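Local coordinates for protein xylan esterase, putative, AXE2C (Cellvibrio japonicus, PDB 2WAA) that removes acetyl groups from acetylated xylan and glucomannan of the plant cell wall, acting as a family 2 carbohydrate esterase, at residues D66-N71 against E100-S105; N62-V67 against N157-N162; I268-G273 against N298-A303. All coordinates share one frame; numbering follows the deposited sequence.

Contact 1. Residues D66-N71 against E100-S105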
loop_
_atom_site.group_PDB
_atom_site.type_symbol
_atom_site.label_atom_id
_atom_site.label_comp_id
_atom_site.label_asym_id
_atom_site.label_seq_id
_atom_site.Cartn_x
_atom_site.Cartn_y
_atom_site.Cartn_z
ATOM N N ASP A 66 -7.885 3.223 9.596
ATOM C CA ASP A 66 -7.398 3.811 10.855
ATOM C C ASP A 66 -7.607 5.321 10.812
ATOM O O ASP A 66 -7.454 5.943 9.765
ATOM C CB ASP A 66 -5.881 3.579 11.043
ATOM C CG ASP A 66 -5.566 2.156 11.594
ATOM O OD1 ASP A 66 -6.341 1.647 12.423
ATOM O OD2 ASP A 66 -4.523 1.587 11.216
ATOM N N VAL A 67 -7.976 5.893 11.953
ATOM C CA VAL A 67 -8.129 7.340 12.052
ATOM C C VAL A 67 -7.155 7.739 13.166
ATOM O O VAL A 67 -7.162 7.150 14.228
ATOM C CB VAL A 67 -9.558 7.753 12.471
ATOM C CG1 VAL A 67 -9.612 9.327 12.647
ATOM C CG2 VAL A 67 -10.577 7.328 11.388
ATOM N N ILE A 68 -6.271 8.669 12.868
ATOM C CA ILE A 68 -5.268 9.106 13.849
ATOM C C ILE A 68 -5.381 10.620 14.031
ATOM O O ILE A 68 -5.288 11.389 13.069
ATOM C CB ILE A 68 -3.852 8.742 13.436
ATOM C CG1 ILE A 68 -3.757 7.225 13.134
ATOM C CG2 ILE A 68 -2.857 9.162 14.531
ATOM C CD1 ILE A 68 -2.627 6.867 12.248
ATOM N N ILE A 69 -5.659 11.024 15.265
ATOM C CA ILE A 69 -5.862 12.435 15.616
ATOM C C ILE A 69 -4.642 12.882 16.408
ATOM O O ILE A 69 -4.322 12.253 17.416
ATOM C CB ILE A 69 -7.074 12.589 16.500
ATOM C CG1 ILE A 69 -8.309 11.957 15.847
ATOM C CG2 ILE A 69 -7.266 14.108 16.826
ATOM C CD1 ILE A 69 -8.609 12.541 14.458
ATOM N N ASP A 70 -3.928 13.894 15.909
ATOM C CA ASP A 70 -2.707 14.357 16.549
ATOM C C ASP A 70 -1.784 13.170 16.798
ATOM O O ASP A 70 -1.525 12.367 15.878
ATOM C CB ASP A 70 -3.051 15.150 17.814
ATOM C CG ASP A 70 -3.925 16.393 17.484
ATOM O OD1 ASP A 70 -3.641 17.032 16.460
ATOM O OD2 ASP A 70 -4.858 16.716 18.238
ATOM N N ASN A 71 -1.271 13.027 18.005
ATOM C CA ASN A 71 -0.416 11.888 18.348
ATOM C C ASN A 71 -1.124 10.758 19.098
ATOM O O ASN A 71 -0.447 9.909 19.724
ATOM C CB ASN A 71 0.761 12.388 19.205
ATOM C CG ASN A 71 0.309 13.130 20.442
ATOM O OD1 ASN A 71 -0.745 13.806 20.458
ATOM N ND2 ASN A 71 1.110 13.032 21.505
ATOM N N GLU A 100 -5.445 12.102 10.236
ATOM C CA GLU A 100 -5.016 11.196 9.161
ATOM C C GLU A 100 -5.987 10.013 9.089
ATOM O O GLU A 100 -6.379 9.456 10.144
ATOM C CB GLU A 100 -3.565 10.655 9.401
ATOM C CG GLU A 100 -3.025 9.954 8.128
ATOM C CD GLU A 100 -1.558 9.482 8.258
ATOM O OE1 GLU A 100 -1.045 9.410 9.401
ATOM O OE2 GLU A 100 -0.928 9.170 7.222
ATOM N N ILE A 101 -6.403 9.659 7.865
ATOM C CA ILE A 101 -7.194 8.456 7.645
ATOM C C ILE A 101 -6.315 7.531 6.807
ATOM O O ILE A 101 -5.772 7.953 5.788
ATOM C CB ILE A 101 -8.499 8.777 6.901
ATOM C CG1 ILE A 101 -9.345 9.748 7.763
ATOM C CG2 ILE A 101 -9.238 7.505 6.479
ATOM C CD1 ILE A 101 -10.513 10.417 6.986
ATOM N N ILE A 102 -6.156 6.283 7.250
ATOM C CA ILE A 102 -5.308 5.343 6.527
ATOM C C ILE A 102 -6.134 4.145 6.136
ATOM O O ILE A 102 -6.776 3.522 7.003
ATOM C CB ILE A 102 -4.033 4.860 7.338
ATOM C CG1 ILE A 102 -3.140 6.033 7.762
ATOM C CG2 ILE A 102 -3.151 3.993 6.458
ATOM C CD1 ILE A 102 -3.407 6.433 9.206
ATOM N N HIS A 103 -6.127 3.792 4.831
ATOM C CA HIS A 103 -6.847 2.590 4.411
ATOM C C HIS A 103 -6.074 1.344 4.904
ATOM O O HIS A 103 -4.904 1.135 4.520
ATOM C CB HIS A 103 -6.975 2.579 2.861
ATOM C CG HIS A 103 -7.921 1.540 2.317
ATOM N ND1 HIS A 103 -7.705 0.898 1.116
ATOM C CD2 HIS A 103 -9.072 1.016 2.815
ATOM C CE1 HIS A 103 -8.698 0.048 0.876
ATOM N NE2 HIS A 103 -9.544 0.105 1.888
ATOM N N ARG A 104 -6.727 0.493 5.701
ATOM C CA ARG A 104 -6.089 -0.757 6.156
ATOM C C ARG A 104 -6.361 -1.881 5.192
ATOM O O ARG A 104 -5.542 -2.791 5.081
ATOM C CB ARG A 104 -6.629 -1.203 7.523
ATOM C CG ARG A 104 -6.327 -0.193 8.667
ATOM C CD ARG A 104 -7.317 -0.415 9.847
ATOM N NE ARG A 104 -7.258 -1.762 10.415
ATOM C CZ ARG A 104 -6.405 -2.143 11.367
ATOM N NH1 ARG A 104 -5.471 -1.306 11.863
ATOM N NH2 ARG A 104 -6.464 -3.406 11.835
ATOM N N SER A 105 -7.528 -1.852 4.554
ATOM C CA SER A 105 -7.962 -2.920 3.646
ATOM C C SER A 105 -7.256 -2.930 2.309
ATOM O O SER A 105 -6.582 -1.972 1.960
ATOM C CB SER A 105 -9.482 -2.872 3.483
ATOM O OG SER A 105 -10.046 -3.411 4.673
#
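Asp66, the residue with most surface buried here, meets the opposite strand twice, through its backbone and through its carboxylate. Its N-H and C=O both pair with Ile102, and Asp66 N lies 2.8 Å from Ile102 O, which makes the two residues a hydrogen-bonded antiparallel pair. The carboxylate stands on the sheet face shared with Ile68, Glu100 and Ile102, its CG set beside the backbone N (chi1 -81°). There it forms a salt bridge with Arg104, just past the strand end: Arg104 NH1 lies 3.1 Å from Asp66 OD2, which sits near the guanidinium plane, and NH1 comes to the syn side of that oxygen, somewhat out of the carboxylate plane; the bond from NH1 to OD1 is weak. The two flat groups are steeply turned, their planes 71° apart. Ser76 takes OD1 and Arg164 also pairs with OD2, so several partners fix this buried acid, and its proximity to two arginines should favour the ionised form. Arg104 NH2 forms a salt bridge with Asp149.

Ile68 repeats the backbone pairing with Glu100, Ile68 N lying 2.8 Å from Glu100 O. The two side chains lie side by side and point the same way.

Between these pairs, Val67 and Ile101 turn to the other face, where both pack on Leu88 of strand 84-91. Strand 63-69 thus runs between 94-103 and 75-79 in an antiparallel sheet, with Arg164 across the Asp66 face.

Contact 2. Residues N62-V67 against N157-N162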
loop_
_atom_site.group_PDB
_atom_site.type_symbol
_atom_site.label_atom_id
_atom_site.label_comp_id
_atom_site.label_asym_id
_atom_site.label_seq_id
_atom_site.Cartn_x
_atom_site.Cartn_y
_atom_site.Cartn_z
ATOM N N ASN A 62 -16.978 -4.273 4.125
ATOM C CA ASN A 62 -15.972 -5.168 4.663
ATOM C C ASN A 62 -14.582 -4.503 4.693
ATOM O O ASN A 62 -13.557 -5.199 4.684
ATOM C CB ASN A 62 -15.965 -6.410 3.748
ATOM C CG ASN A 62 -15.315 -7.618 4.384
ATOM O OD1 ASN A 62 -15.238 -7.719 5.599
ATOM N ND2 ASN A 62 -14.895 -8.589 3.536
ATOM N N SER A 63 -14.562 -3.172 4.687
ATOM C CA SER A 63 -13.300 -2.390 4.594
ATOM C C SER A 63 -12.972 -1.649 5.913
ATOM O O SER A 63 -13.855 -1.108 6.588
ATOM C CB SER A 63 -13.376 -1.348 3.472
ATOM O OG SER A 63 -13.724 -1.947 2.232
ATOM N N TRP A 64 -11.687 -1.594 6.261
ATOM C CA TRP A 64 -11.294 -0.951 7.506
ATOM C C TRP A 64 -10.386 0.230 7.232
ATOM O O TRP A 64 -9.546 0.217 6.284
ATOM C CB TRP A 64 -10.501 -1.935 8.399
ATOM C CG TRP A 64 -11.386 -3.067 8.981
ATOM C CD1 TRP A 64 -11.811 -4.221 8.351
ATOM C CD2 TRP A 64 -11.920 -3.122 10.322
ATOM N NE1 TRP A 64 -12.554 -4.979 9.227
ATOM C CE2 TRP A 64 -12.638 -4.335 10.438
ATOM C CE3 TRP A 64 -11.812 -2.280 11.450
ATOM C CZ2 TRP A 64 -13.294 -4.706 11.619
ATOM C CZ3 TRP A 64 -12.445 -2.646 12.637
ATOM C CH2 TRP A 64 -13.190 -3.851 12.715
ATOM N N ILE A 65 -10.512 1.228 8.090
ATOM C CA ILE A 65 -9.593 2.353 8.089
ATOM C C ILE A 65 -9.057 2.572 9.516
ATOM O O ILE A 65 -9.687 2.151 10.505
ATOM C CB ILE A 65 -10.296 3.639 7.612
ATOM C CG1 ILE A 65 -11.473 3.991 8.570
ATOM C CG2 ILE A 65 -10.751 3.477 6.115
ATOM C CD1 ILE A 65 -12.101 5.357 8.312
ATOM N N ASP A 66 -7.885 3.223 9.596
ATOM C CA ASP A 66 -7.398 3.811 10.855
ATOM C C ASP A 66 -7.607 5.321 10.812
ATOM O O ASP A 66 -7.454 5.943 9.765
ATOM C CB ASP A 66 -5.881 3.579 11.043
ATOM C CG ASP A 66 -5.566 2.156 11.594
ATOM O OD1 ASP A 66 -6.341 1.647 12.423
ATOM O OD2 ASP A 66 -4.523 1.587 11.216
ATOM N N VAL A 67 -7.976 5.893 11.953
ATOM C CA VAL A 67 -8.129 7.340 12.052
ATOM C C VAL A 67 -7.155 7.739 13.166
ATOM O O VAL A 67 -7.162 7.150 14.228
ATOM C CB VAL A 67 -9.558 7.753 12.471
ATOM C CG1 VAL A 67 -9.612 9.327 12.647
ATOM C CG2 VAL A 67 -10.577 7.328 11.388
ATOM N N ASN A 157 -10.205 -12.351 9.517
ATOM C CA ASN A 157 -11.196 -11.509 8.896
ATOM C C ASN A 157 -10.493 -10.205 8.468
ATOM O O ASN A 157 -9.306 -10.058 8.713
ATOM C CB ASN A 157 -12.332 -11.256 9.884
ATOM C CG ASN A 157 -11.892 -10.399 11.068
ATOM O OD1 ASN A 157 -11.949 -9.180 10.985
ATOM N ND2 ASN A 157 -11.498 -11.026 12.170
ATOM N N THR A 158 -11.202 -9.291 7.813
ATOM C CA THR A 158 -10.511 -8.178 7.170
ATOM C C THR A 158 -9.897 -7.201 8.191
ATOM O O THR A 158 -9.045 -6.379 7.824
ATOM C CB THR A 158 -11.404 -7.381 6.181
ATOM O OG1 THR A 158 -12.599 -6.968 6.865
ATOM C CG2 THR A 158 -11.781 -8.288 5.001
ATOM N N ARG A 159 -10.277 -7.311 9.470
ATOM C CA ARG A 159 -9.634 -6.537 10.528
ATOM C C ARG A 159 -8.166 -6.906 10.741
ATOM O O ARG A 159 -7.374 -6.095 11.223
ATOM C CB ARG A 159 -10.416 -6.694 11.858
ATOM C CG ARG A 159 -10.017 -5.615 12.896
ATOM C CD ARG A 159 -10.377 -6.075 14.322
ATOM N NE ARG A 159 -9.753 -7.382 14.593
ATOM C CZ ARG A 159 -8.458 -7.580 14.795
ATOM N NH1 ARG A 159 -7.615 -6.570 14.800
ATOM N NH2 ARG A 159 -7.990 -8.828 15.001
ATOM N N TRP A 160 -7.782 -8.106 10.324
ATOM C CA TRP A 160 -6.417 -8.536 10.495
ATOM C C TRP A 160 -5.401 -7.761 9.648
ATOM O O TRP A 160 -4.202 -7.881 9.886
ATOM C CB TRP A 160 -6.317 -10.019 10.146
ATOM C CG TRP A 160 -6.819 -10.942 11.224
ATOM C CD1 TRP A 160 -7.781 -10.688 12.197
ATOM C CD2 TRP A 160 -6.419 -12.299 11.405
ATOM N NE1 TRP A 160 -7.956 -11.801 12.984
ATOM C CE2 TRP A 160 -7.153 -12.811 12.512
ATOM C CE3 TRP A 160 -5.531 -13.136 10.722
ATOM C CZ2 TRP A 160 -6.990 -14.121 12.982
ATOM C CZ3 TRP A 160 -5.357 -14.436 11.187
ATOM C CH2 TRP A 160 -6.093 -14.921 12.296
ATOM N N TRP A 161 -5.853 -7.012 8.641
ATOM C CA TRP A 161 -4.911 -6.261 7.818
ATOM C C TRP A 161 -4.450 -4.953 8.489
ATOM O O TRP A 161 -5.256 -4.221 9.069
ATOM C CB TRP A 161 -5.566 -5.894 6.473
ATOM C CG TRP A 161 -5.512 -6.964 5.408
ATOM C CD1 TRP A 161 -4.890 -6.848 4.198
ATOM C CD2 TRP A 161 -6.146 -8.263 5.407
ATOM N NE1 TRP A 161 -5.062 -7.997 3.456
ATOM C CE2 TRP A 161 -5.829 -8.877 4.157
ATOM C CE3 TRP A 161 -6.944 -8.969 6.328
ATOM C CZ2 TRP A 161 -6.261 -10.158 3.808
ATOM C CZ3 TRP A 161 -7.408 -10.255 5.967
ATOM C CH2 TRP A 161 -7.035 -10.837 4.727
ATOM N N ASN A 162 -3.158 -4.650 8.397
ATOM C CA ASN A 162 -2.650 -3.405 8.973
ATOM C C ASN A 162 -1.603 -2.820 8.052
ATOM O O ASN A 162 -0.522 -3.383 7.912
ATOM C CB ASN A 162 -2.088 -3.721 10.356
ATOM C CG ASN A 162 -1.640 -2.481 11.095
ATOM O OD1 ASN A 162 -1.345 -1.442 10.487
ATOM N ND2 ASN A 162 -1.486 -2.613 12.413
HETATM O O HOH W 1 -14.108 -9.595 7.349
HETATM O O HOH W 2 -13.910 -7.646 9.568
HETATM O O HOH W 3 -2.764 0.432 9.358
#
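An Asx turn and a short 3-10 segment, 158-160, shape a loop of the GDSL-type esterase region. Its Thr158 and Arg159 meet Asn62 and Trp64, at the start of strand 63-69 in the N-terminal region. In the turn, Asn157 OD1 accepts the N-H of Arg159 at 2.9 Å, the donor standing above the amide's carbonyl plane. Arg159 lays its aliphatic chain over one face of the Trp64 indole: CG sits 3.6 Å from the centroid of the six-membered ring, 11° off its normal, a CH-pi contact. That position follows from CG lying anti to the backbone N (chi1 -165°). The guanidinium, turned 83° to the ring, pairs instead with Glu154.

At the indole's edge, near its plane, lies Thr158 OG1, which receives a weak bond from Trp64 NE1. The same hydroxyl is 3.0 Å from both Asn62 O and Asn62 OD1, so one polar atom gathers three groups from Asn62 and Trp64. Thr158 CG2 packs beside the Asn62 amide, 3.5 Å from ND2.

Water completes the junction. One molecule accepts from Trp64 NE1 and donates to Asn157 OD1. Asn162 ND2 bonds to Glu165, while another water donates to both Asp66 OD2 and Asn162 OD1, its oxygen 2.6 Å from Asn162 OD1.

Contact 3. Residues I268-G273 against N298-A303; sequences IVLTEG and NRVFYA
Tyr302 and Glu272 meet with carboxylate and phenol ring nearly coplanar, 8° apart. The tyrosine hydroxyl, Tyr302 OH, donates to Glu272 OE1 at 2.7 Å, meeting that oxygen on its syn side; OE1 in turn lies at the edge of the tyrosine ring. A water donates to both Glu272 OE2 and Tyr302 OH. A bend at chi2 (-87°) turns CD of Glu272, and OE2 has a further partner in Lys281. Tyr302 CD1 lies 3.3 Å from Leu270 O.

On the same sheet face, Leu270 and Val300 cross at an angle, CD1 of the leucine 4.0 Å from CG1 of the valine. On the other face Val269 CG1 packs against Ala303 CB at 3.8 Å.

The backbones pair in parallel: the bond from Ile268 N to Arg299 O, at 2.7 Å, is almost straight (178°). Phe301 then uses both backbone groups, its N on Ile268 O and its O on Leu270 N, before Ala303 N closes on Leu270 O.

The two strands belong to a beta-alpha-beta crossover through helix 278-295, which packs on Tyr302 and Glu272. Helix 245-262 lies on Ile268, Leu270 and Val300, and helix 319-337 backs the other face at Val269, Phe301 and Ala303; strand 300-302 is the sheet's edge.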
loop_
_atom_site.group_PDB
_atom_site.type_symbol
_atom_site.label_atom_id
_atom_site.label_comp_id
_atom_site.label_asym_id
_atom_site.label_seq_id
_atom_site.Cartn_x
_atom_site.Cartn_y
_atom_site.Cartn_z
ATOM N N ILE A 268 15.229 0.524 -9.307
ATOM C CA ILE A 268 14.343 -0.621 -9.051
ATOM C C ILE A 268 15.100 -1.643 -8.225
ATOM O O ILE A 268 16.265 -1.905 -8.514
ATOM C CB ILE A 268 13.883 -1.218 -10.347
ATOM C CG1 ILE A 268 13.158 -0.089 -11.157
ATOM C CG2 ILE A 268 12.952 -2.410 -10.083
ATOM C CD1 ILE A 268 12.757 -0.473 -12.466
ATOM N N VAL A 269 14.458 -2.159 -7.170
ATOM C CA VAL A 269 15.070 -3.171 -6.296
ATOM C C VAL A 269 14.176 -4.404 -6.305
ATOM O O VAL A 269 12.987 -4.298 -5.980
ATOM C CB VAL A 269 15.261 -2.621 -4.865
ATOM C CG1 VAL A 269 15.805 -3.699 -3.951
ATOM C CG2 VAL A 269 16.255 -1.482 -4.903
ATOM N N LEU A 270 14.729 -5.572 -6.679
ATOM C CA LEU A 270 13.959 -6.785 -6.729
ATOM C C LEU A 270 14.264 -7.605 -5.497
ATOM O O LEU A 270 15.402 -7.649 -5.032
ATOM C CB LEU A 270 14.311 -7.623 -7.980
ATOM C CG LEU A 270 14.291 -6.817 -9.282
ATOM C CD1 LEU A 270 14.609 -7.720 -10.465
ATOM C CD2 LEU A 270 12.918 -6.222 -9.439
ATOM N N THR A 271 13.246 -8.254 -4.958
ATOM C CA THR A 271 13.483 -9.115 -3.796
ATOM C C THR A 271 12.497 -10.281 -3.826
ATOM O O THR A 271 11.384 -10.136 -4.345
ATOM C CB THR A 271 13.333 -8.295 -2.457
ATOM O OG1 THR A 271 13.530 -9.198 -1.372
ATOM C CG2 THR A 271 11.953 -7.781 -2.316
ATOM N N GLU A 272 12.891 -11.437 -3.290
ATOM C CA GLU A 272 12.012 -12.617 -3.327
ATOM C C GLU A 272 10.920 -12.612 -2.262
ATOM O O GLU A 272 10.035 -13.429 -2.280
ATOM C CB GLU A 272 12.851 -13.910 -3.201
ATOM C CG GLU A 272 13.471 -14.159 -1.827
ATOM C CD GLU A 272 14.829 -13.502 -1.624
ATOM O OE1 GLU A 272 15.205 -12.573 -2.368
ATOM O OE2 GLU A 272 15.538 -13.911 -0.678
ATOM N N GLY A 273 11.033 -11.729 -1.287
ATOM C CA GLY A 273 10.038 -11.688 -0.229
ATOM C C GLY A 273 10.327 -12.669 0.916
ATOM O O GLY A 273 11.307 -13.455 0.890
ATOM N N ASN A 298 21.794 -0.340 -15.124
ATOM C CA ASN A 298 22.452 0.184 -13.950
ATOM C C ASN A 298 21.448 0.851 -12.992
ATOM O O ASN A 298 21.849 1.565 -12.069
ATOM C CB ASN A 298 23.511 1.217 -14.356
ATOM C CG ASN A 298 22.941 2.380 -15.198
ATOM O OD1 ASN A 298 21.717 2.537 -15.396
ATOM N ND2 ASN A 298 23.853 3.218 -15.704
ATOM N N ARG A 299 20.158 0.657 -13.267
ATOM C CA ARG A 299 19.103 1.118 -12.369
ATOM C C ARG A 299 18.381 -0.018 -11.639
ATOM O O ARG A 299 17.394 0.239 -10.933
ATOM C CB ARG A 299 18.030 1.851 -13.173
ATOM C CG ARG A 299 18.513 3.109 -13.785
ATOM C CD ARG A 299 17.327 4.035 -13.842
ATOM N NE ARG A 299 16.699 3.891 -15.115
ATOM C CZ ARG A 299 15.401 3.924 -15.340
ATOM N NH1 ARG A 299 14.515 4.040 -14.348
ATOM N NH2 ARG A 299 15.001 3.823 -16.595
ATOM N N VAL A 300 18.815 -1.255 -11.840
ATOM C CA VAL A 300 18.099 -2.384 -11.231
ATOM C C VAL A 300 18.976 -3.191 -10.303
ATOM O O VAL A 300 20.063 -3.655 -10.712
ATOM C CB VAL A 300 17.530 -3.374 -12.306
ATOM C CG1 VAL A 300 16.681 -4.507 -11.606
ATOM C CG2 VAL A 300 16.639 -2.609 -13.257
ATOM N N PHE A 301 18.523 -3.356 -9.061
ATOM C CA PHE A 301 19.368 -3.962 -8.013
ATOM C C PHE A 301 18.595 -5.045 -7.292
ATOM O O PHE A 301 17.429 -5.263 -7.550
ATOM C CB PHE A 301 19.825 -2.873 -7.018
ATOM C CG PHE A 301 20.675 -1.824 -7.683
ATOM C CD1 PHE A 301 22.011 -2.068 -7.893
ATOM C CD2 PHE A 301 20.104 -0.703 -8.254
ATOM C CE1 PHE A 301 22.812 -1.146 -8.605
ATOM C CE2 PHE A 301 20.872 0.219 -8.922
ATOM C CZ PHE A 301 22.234 -0.004 -9.116
ATOM N N TYR A 302 19.292 -5.718 -6.379
ATOM C CA TYR A 302 18.760 -6.820 -5.597
ATOM C C TYR A 302 18.934 -6.524 -4.106
ATOM O O TYR A 302 19.968 -5.990 -3.711
ATOM C CB TYR A 302 19.548 -8.102 -5.929
ATOM C CG TYR A 302 19.142 -9.290 -5.036
ATOM C CD1 TYR A 302 17.861 -9.808 -5.106
ATOM C CD2 TYR A 302 20.028 -9.855 -4.120
ATOM C CE1 TYR A 302 17.464 -10.844 -4.305
ATOM C CE2 TYR A 302 19.615 -10.917 -3.291
ATOM C CZ TYR A 302 18.332 -11.394 -3.415
ATOM O OH TYR A 302 17.843 -12.441 -2.647
ATOM N N ALA A 303 17.960 -6.888 -3.273
ATOM C CA ALA A 303 18.133 -6.859 -1.828
ATOM C C ALA A 303 17.833 -8.256 -1.277
ATOM O O ALA A 303 16.828 -8.846 -1.655
ATOM C CB ALA A 303 17.181 -5.850 -1.186
HETATM O O HOH W 4 18.232 -13.780 -0.230
#

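Overall arrangement
The three contacts show how a two-part enzyme is built and joined. Contacts 1 and 2 start from the same strand, 63-69, share Asp66 and Val67, and have centres 11 Å apart. Contact 1 pairs strands within the N-terminal antiparallel sheet, whereas in contact 2 the same strand meets a loop of the esterase region. Arg104 links them, its backbone N near Trp64 O and its NH2 near Arg159 O. Contact 3 comes later in the chain, its centre about 30 Å from either of theirs and on the opposite side of the molecule, at the edge of the five-stranded parallel sheet. Contacts 1 and 3 each join two strands within one region, while contact 2 lies at their junction.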